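PDB 3QEC: putative carbohydrate binding protein from Pseudomonas aeruginosa, which binds heparin and suramin, probably binds carbohydrates, and may take part in carbohydrate transport and biofilm formation. Local coordinates for residues D9-E14 against T53-A58; V47-A52 against Y109-E114; D102-G107 against V136-S141. All blocks are in the same frame, centred on the assembly; numbering follows the deposited sequence.

In the fold
Interaction 2 lies near the middle of the protein, its centre about 4 Å from that of the chain, where strands 46-51 and 107-120 pair inside a four-stranded antiparallel sheet. Interactions 1 and 3 lie farther out, their centres about 14 and 13 Å from its own and 19 Å from each other. Along the chain interaction 2 alternates with both, while interaction 1 closes before interaction 3 opens. Segment 47-52 runs straight into 53-58, where helix 54-63 starts, and Met56 and Lys57 pack against Glu50 and Tyr110. Segment 102-107 leads, one residue later, into 109-114, with Val136 O probably accepting a hydrogen bond from Tyr109 N. The strand pair thus links helical side and sheet-to-sheet corner.

Interaction 1 of 3, residues D9-E14 against T53-A58; sequences DFPEHE and TSYMKA
Glu14 reaches across to Ser54 at the N-cap region of helix 54-63, where Thr53 is the N-cap residue and the carboxylate, coming from the short helix 12-16, binds Ser54 in the first turn. Two hydrogen bonds make the grip. Ser54 N donates to Glu14 OE1 at 2.9 Å, nearly straight at 172° and into the syn lone pair, while Ser54 OG donates to Glu14 OE2 at 2.9 Å, also from the syn side but 24° out of the carboxylate plane. The extended Glu14 chain carries the group to this spot, where the helix end would be expected to favour its charged form. Thr53 OG1 accepts a weak capping bond from Met56 N (3.4 Å) and also bonds to Tyr15 OH.

The apolar part lies beside this polar grip. Phe10 and Tyr55 form a T-shaped pair with planes at 77°: Phe10 CD1 comes over one face of the Tyr55 ring, toward its rim, 4.1 Å from Tyr55 CE2. Beyond the ring, Tyr55 OH bonds to Asp81 N; Phe10 in turn stacks on Tyr15. Between the ring pair and the carboxylate sits Pro11, whose CD comes to 3.5 Å from Tyr55 CB.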
# COMPACT_ATOMS: atom_id res chain seq x y z
N ASP A 9 19.40 -3.13 7.86
CA ASP A 9 19.42 -4.60 7.94
C ASP A 9 18.03 -5.10 8.37
O ASP A 9 17.35 -4.42 9.15
CB ASP A 9 20.49 -5.08 8.95
CG ASP A 9 21.94 -4.80 8.59
OD1 ASP A 9 22.26 -4.75 7.37
OD2 ASP A 9 22.77 -4.71 9.52
N PHE A 10 17.60 -6.25 7.82
CA PHE A 10 16.31 -6.86 8.16
C PHE A 10 16.21 -7.06 9.69
O PHE A 10 17.06 -7.75 10.26
CB PHE A 10 16.11 -8.18 7.39
CG PHE A 10 14.74 -8.79 7.57
CD1 PHE A 10 13.65 -8.33 6.84
CD2 PHE A 10 14.54 -9.82 8.48
CE1 PHE A 10 12.39 -8.90 7.00
CE2 PHE A 10 13.28 -10.39 8.64
CZ PHE A 10 12.22 -9.93 7.90
N PRO A 11 15.23 -6.40 10.37
CA PRO A 11 15.15 -6.50 11.84
C PRO A 11 14.30 -7.69 12.31
O PRO A 11 13.08 -7.58 12.49
CB PRO A 11 14.50 -5.17 12.24
CG PRO A 11 13.71 -4.75 11.03
CD PRO A 11 14.18 -5.51 9.84
N GLU A 12 14.96 -8.82 12.54
CA GLU A 12 14.36 -10.09 12.95
C GLU A 12 13.47 -9.94 14.19
O GLU A 12 12.32 -10.41 14.15
CB GLU A 12 15.43 -11.16 13.20
CG GLU A 12 16.18 -11.58 11.94
CD GLU A 12 17.47 -12.38 12.10
OE1 GLU A 12 17.61 -13.13 13.09
OE2 GLU A 12 18.33 -12.29 11.19
N HIS A 13 13.97 -9.25 15.26
CA HIS A 13 13.27 -9.01 16.51
C HIS A 13 11.89 -8.31 16.27
O HIS A 13 10.89 -8.67 16.90
CB HIS A 13 14.18 -8.18 17.45
CG HIS A 13 14.72 -6.92 16.86
ND1 HIS A 13 15.78 -6.93 15.96
CD2 HIS A 13 14.34 -5.64 17.06
CE1 HIS A 13 15.99 -5.67 15.65
NE2 HIS A 13 15.16 -4.85 16.29
N GLU A 14 11.87 -7.30 15.38
CA GLU A 14 10.65 -6.55 15.08
C GLU A 14 9.58 -7.45 14.50
O GLU A 14 8.42 -7.32 14.89
CB GLU A 14 10.95 -5.38 14.14
CG GLU A 14 11.63 -4.23 14.85
CD GLU A 14 11.89 -3.02 13.97
OE1 GLU A 14 11.04 -2.72 13.11
OE2 GLU A 14 12.93 -2.35 14.18
N THR A 53 7.29 -1.95 10.20
CA THR A 53 8.63 -2.08 10.78
C THR A 53 9.54 -0.94 10.35
O THR A 53 9.24 -0.22 9.38
CB THR A 53 9.25 -3.44 10.41
OG1 THR A 53 9.39 -3.55 9.00
CG2 THR A 53 8.46 -4.63 10.98
N SER A 54 10.69 -0.79 11.04
CA SER A 54 11.69 0.23 10.73
C SER A 54 12.26 0.01 9.30
O SER A 54 12.62 0.97 8.62
CB SER A 54 12.79 0.25 11.77
OG SER A 54 13.55 -0.95 11.75
N TYR A 55 12.27 -1.26 8.85
CA TYR A 55 12.71 -1.75 7.54
C TYR A 55 11.79 -1.19 6.43
O TYR A 55 12.28 -0.52 5.52
CB TYR A 55 12.71 -3.32 7.53
CG TYR A 55 13.26 -3.96 6.28
CD1 TYR A 55 14.62 -3.89 5.97
CD2 TYR A 55 12.43 -4.69 5.42
CE1 TYR A 55 15.13 -4.49 4.82
CE2 TYR A 55 12.93 -5.27 4.25
CZ TYR A 55 14.28 -5.17 3.96
OH TYR A 55 14.77 -5.77 2.81
N MSE A 56 10.45 -1.41 6.53
CA MSE A 56 9.49 -0.93 5.53
C MSE A 56 9.21 0.59 5.64
O MSE A 56 8.82 1.20 4.64
CB MSE A 56 8.19 -1.74 5.57
CG MSE A 56 8.39 -3.20 5.10
SE MSE A 56 9.42 -3.37 3.44
CE MSE A 56 8.04 -2.80 2.17
N LYS A 57 9.46 1.22 6.81
CA LYS A 57 9.34 2.68 6.98
C LYS A 57 10.31 3.38 6.03
O LYS A 57 9.94 4.35 5.36
CB LYS A 57 9.63 3.08 8.45
CG LYS A 57 9.62 4.59 8.72
CD LYS A 57 9.91 4.90 10.17
CE LYS A 57 9.89 6.37 10.47
NZ LYS A 57 9.98 6.63 11.94
N ALA A 58 11.56 2.85 5.96
CA ALA A 58 12.63 3.33 5.08
C ALA A 58 12.25 3.12 3.59
O ALA A 58 12.47 4.01 2.76
CB ALA A 58 13.93 2.62 5.41

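Interaction 2 of 3, residues V47-A52 against Y109-E114; sequences VALEPA and YYISSE
Leu49 and Ile111 sit opposite each other as a non-hydrogen-bonded pair, and with Val47 they form the close-packed side of this antiparallel ladder. Leu49 CD1 touches Tyr109 CB at 3.7 Å and Ile111 CB at 4.0 Å, while Val47 CG1 lies 3.8 Å from Ile111 CG1. With its CG1 anti to the backbone N (chi1 -170°), Ile111 directs that branch to Val47. From the facing sheet, Phe101 and Ile104 cover Leu49, and Phe99 covers Ile111.

The backbones are joined by two pairs of hydrogen bonds, Ala48 with Ser112 and Glu50 with Tyr110; the shortest runs from Ala48 N to Ser112 O at 2.8 Å.

On the other face, Ala48, Ser112 and Tyr110 are partly exposed. Here Ala52 CB makes a CH-pi contact over one face of the Tyr110 ring, 4.2 Å from its centroid and offset toward the rim. Helix 54-63 covers part of this side, and the buried Glu50 OE2 takes a salt bridge from Arg84 and a hydrogen bond from Tyr60 OH. One apolar face turned to a second sheet, and the other, mixed face partly covered by helix 54-63, are what an inner strand pair of a beta-sandwich shows here.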
# COMPACT_ATOMS: atom_id res chain seq x y z
N VAL A 47 -3.89 -4.87 -3.18
CA VAL A 47 -3.64 -4.08 -1.96
C VAL A 47 -2.85 -4.96 -0.99
O VAL A 47 -3.23 -6.11 -0.76
CB VAL A 47 -4.97 -3.53 -1.33
CG1 VAL A 47 -4.69 -2.76 -0.04
CG2 VAL A 47 -5.74 -2.66 -2.31
N ALA A 48 -1.74 -4.45 -0.46
CA ALA A 48 -0.88 -5.17 0.48
C ALA A 48 -1.04 -4.63 1.90
O ALA A 48 -1.17 -3.42 2.11
CB ALA A 48 0.58 -5.04 0.05
N LEU A 49 -1.00 -5.54 2.88
CA LEU A 49 -1.08 -5.20 4.30
C LEU A 49 0.03 -5.97 5.03
O LEU A 49 0.06 -7.20 4.97
CB LEU A 49 -2.48 -5.55 4.85
CG LEU A 49 -2.73 -5.32 6.33
CD1 LEU A 49 -3.16 -3.90 6.59
CD2 LEU A 49 -3.77 -6.28 6.83
N GLU A 50 0.99 -5.25 5.63
CA GLU A 50 2.16 -5.88 6.27
C GLU A 50 2.58 -5.16 7.57
O GLU A 50 2.25 -3.99 7.72
CB GLU A 50 3.34 -5.89 5.29
CG GLU A 50 3.88 -4.53 4.88
CD GLU A 50 4.97 -4.65 3.84
OE1 GLU A 50 6.00 -5.29 4.14
OE2 GLU A 50 4.76 -4.18 2.70
N PRO A 51 3.36 -5.83 8.49
CA PRO A 51 3.81 -5.13 9.72
C PRO A 51 4.54 -3.80 9.45
O PRO A 51 5.35 -3.73 8.52
CB PRO A 51 4.77 -6.16 10.36
CG PRO A 51 4.31 -7.48 9.84
CD PRO A 51 3.84 -7.23 8.45
N ALA A 52 4.25 -2.75 10.27
CA ALA A 52 4.88 -1.43 10.15
C ALA A 52 6.25 -1.43 10.87
O ALA A 52 6.35 -0.98 12.01
CB ALA A 52 3.97 -0.34 10.73
N TYR A 109 0.27 -1.68 11.04
CA TYR A 109 0.53 -2.07 9.66
C TYR A 109 0.68 -0.92 8.69
O TYR A 109 0.19 0.19 8.93
CB TYR A 109 -0.67 -2.92 9.14
CG TYR A 109 -0.97 -4.17 9.93
CD1 TYR A 109 -1.77 -4.11 11.07
CD2 TYR A 109 -0.50 -5.41 9.52
CE1 TYR A 109 -2.04 -5.26 11.82
CE2 TYR A 109 -0.77 -6.56 10.26
CZ TYR A 109 -1.53 -6.48 11.41
OH TYR A 109 -1.80 -7.60 12.14
N TYR A 110 1.29 -1.24 7.54
CA TYR A 110 1.32 -0.43 6.33
C TYR A 110 0.31 -1.05 5.41
O TYR A 110 0.33 -2.27 5.22
CB TYR A 110 2.72 -0.36 5.65
CG TYR A 110 3.69 0.59 6.31
CD1 TYR A 110 3.42 1.95 6.41
CD2 TYR A 110 4.88 0.12 6.85
CE1 TYR A 110 4.29 2.82 7.06
CE2 TYR A 110 5.75 0.98 7.53
CZ TYR A 110 5.46 2.33 7.61
OH TYR A 110 6.34 3.17 8.26
N ILE A 111 -0.62 -0.25 4.90
CA ILE A 111 -1.61 -0.70 3.91
C ILE A 111 -1.21 0.09 2.63
O ILE A 111 -1.04 1.31 2.69
CB ILE A 111 -3.07 -0.57 4.40
CG1 ILE A 111 -4.07 -1.28 3.45
CG2 ILE A 111 -3.47 0.88 4.78
CD1 ILE A 111 -5.45 -1.55 4.09
N SER A 112 -0.87 -0.63 1.55
CA SER A 112 -0.27 -0.03 0.36
C SER A 112 -0.79 -0.61 -0.96
O SER A 112 -1.03 -1.81 -1.06
CB SER A 112 1.25 -0.25 0.42
OG SER A 112 1.95 0.51 -0.55
N SER A 113 -0.88 0.26 -1.98
CA SER A 113 -1.32 -0.09 -3.34
C SER A 113 -0.65 0.79 -4.40
O SER A 113 -0.00 1.79 -4.07
CB SER A 113 -2.84 0.01 -3.45
OG SER A 113 -3.30 -0.70 -4.59
N GLU A 114 -0.79 0.39 -5.68
CA GLU A 114 -0.29 1.12 -6.84
C GLU A 114 -1.41 1.22 -7.87
O GLU A 114 -1.94 0.21 -8.32
CB GLU A 114 0.97 0.46 -7.42
CG GLU A 114 1.52 1.14 -8.67
CD GLU A 114 2.97 0.88 -9.01
OE1 GLU A 114 3.69 0.24 -8.21
OE2 GLU A 114 3.41 1.38 -10.07

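Interaction 3 of 3, residues D102-G107 against V136-S141; sequences DHIPNG and VTVSGS
Val138, the last residue of strand 125-138, is met by Ile104, Pro105, Asn106 and Gly107 as the chain swings past it from one sheet to the other. Before the corner, His103 ND1 donates to Asp102 OD1 at 2.9 Å, on the anti side of the carboxylate. At His103 the chain turns, and His103 and Ile104 together face Gly24 in a G1 beta bulge. Ile104 then sends its CG2, anti to the backbone N, to within 4.0 Å of Val138 CG2, the two side chains crossing at about a right angle; the same CG2 also meets Tyr109 OH, while Ile104 CD1 packs on Leu49 CD2. Next comes Pro105, whose carbonyl O lies 3.8 Å from Val138 CB and accepts a hydrogen bond from Tyr109 OH. This is the link between the two sheets of the sandwich, where strand 98-104 of one hands over to strand 107-120 of the other, and the touching parts of the segments run 89° apart. Asn106 continues the turn, its CA making a CA-H...O contact of 3.3 Å with Val138 O. Gly107 opens the new strand at phi 156° and psi -173°, backbone angles suited to a residue without a side chain. It forms a hydrogen-bonded antiparallel pair with Val138: Gly107 N donates to Val138 O at 2.8 Å, and Gly107 O accepts from Val138 N, also at 2.8 Å, while lying 3.7 Å from Thr137 CA.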
# COMPACT_ATOMS: atom_id res chain seq x y z
N ASP A 102 -9.59 -10.20 6.26
CA ASP A 102 -10.18 -10.94 7.37
C ASP A 102 -9.07 -11.56 8.23
O ASP A 102 -7.93 -11.68 7.76
CB ASP A 102 -11.18 -11.99 6.86
CG ASP A 102 -10.59 -13.03 5.93
OD1 ASP A 102 -9.96 -14.00 6.45
OD2 ASP A 102 -10.75 -12.89 4.70
N HIS A 103 -9.39 -11.94 9.49
CA HIS A 103 -8.47 -12.56 10.46
C HIS A 103 -7.16 -11.74 10.63
O HIS A 103 -6.07 -12.31 10.70
CB HIS A 103 -8.18 -14.02 10.08
CG HIS A 103 -9.41 -14.88 10.16
ND1 HIS A 103 -10.13 -15.22 9.03
CD2 HIS A 103 -10.06 -15.35 11.25
CE1 HIS A 103 -11.16 -15.92 9.46
NE2 HIS A 103 -11.17 -16.02 10.79
N ILE A 104 -7.30 -10.41 10.75
CA ILE A 104 -6.16 -9.52 10.93
C ILE A 104 -5.74 -9.47 12.41
O ILE A 104 -6.53 -9.08 13.28
CB ILE A 104 -6.42 -8.09 10.34
CG1 ILE A 104 -6.67 -8.13 8.82
CG2 ILE A 104 -5.29 -7.08 10.68
CD1 ILE A 104 -5.74 -9.07 7.99
N PRO A 105 -4.46 -9.82 12.70
CA PRO A 105 -3.96 -9.75 14.08
C PRO A 105 -3.86 -8.34 14.64
O PRO A 105 -3.80 -7.36 13.90
CB PRO A 105 -2.55 -10.34 13.96
CG PRO A 105 -2.56 -11.15 12.73
CD PRO A 105 -3.42 -10.35 11.80
N ASN A 106 -3.82 -8.25 15.97
CA ASN A 106 -3.56 -7.02 16.71
C ASN A 106 -2.16 -6.56 16.33
O ASN A 106 -1.24 -7.39 16.28
CB ASN A 106 -3.65 -7.32 18.21
CG ASN A 106 -3.38 -6.18 19.14
OD1 ASN A 106 -4.28 -5.69 19.82
ND2 ASN A 106 -2.13 -5.82 19.32
N GLY A 107 -2.01 -5.28 16.02
CA GLY A 107 -0.72 -4.73 15.62
C GLY A 107 -0.81 -3.48 14.78
O GLY A 107 -1.89 -2.92 14.61
N VAL A 136 -2.18 1.72 9.49
CA VAL A 136 -3.44 1.28 10.13
C VAL A 136 -3.09 0.50 11.42
O VAL A 136 -2.23 -0.38 11.40
CB VAL A 136 -4.43 0.51 9.19
CG1 VAL A 136 -3.77 -0.64 8.46
CG2 VAL A 136 -5.69 0.05 9.93
N THR A 137 -3.73 0.87 12.54
CA THR A 137 -3.56 0.25 13.85
C THR A 137 -4.76 -0.67 14.14
O THR A 137 -5.91 -0.30 13.88
CB THR A 137 -3.39 1.32 14.95
OG1 THR A 137 -2.24 2.11 14.64
CG2 THR A 137 -3.16 0.71 16.30
N VAL A 138 -4.49 -1.86 14.69
CA VAL A 138 -5.54 -2.83 15.01
C VAL A 138 -5.36 -3.27 16.46
O VAL A 138 -4.31 -3.79 16.79
CB VAL A 138 -5.55 -4.03 14.01
CG1 VAL A 138 -6.71 -4.99 14.31
CG2 VAL A 138 -5.62 -3.54 12.56
N SER A 139 -6.39 -3.03 17.31
CA SER A 139 -6.41 -3.39 18.74
C SER A 139 -7.45 -4.47 18.97
O SER A 139 -7.10 -5.62 19.25
CB SER A 139 -6.68 -2.17 19.61
OG SER A 139 -5.68 -1.19 19.36
N GLY A 140 -8.72 -4.11 18.81
CA GLY A 140 -9.84 -5.03 18.86
C GLY A 140 -10.08 -5.56 17.46
O GLY A 140 -9.24 -5.38 16.56
N SER A 141 -11.22 -6.21 17.25
CA SER A 141 -11.56 -6.85 15.98
C SER A 141 -12.19 -5.90 14.95
O SER A 141 -12.30 -6.26 13.78
CB SER A 141 -12.51 -8.02 16.23
OG SER A 141 -13.68 -7.57 16.90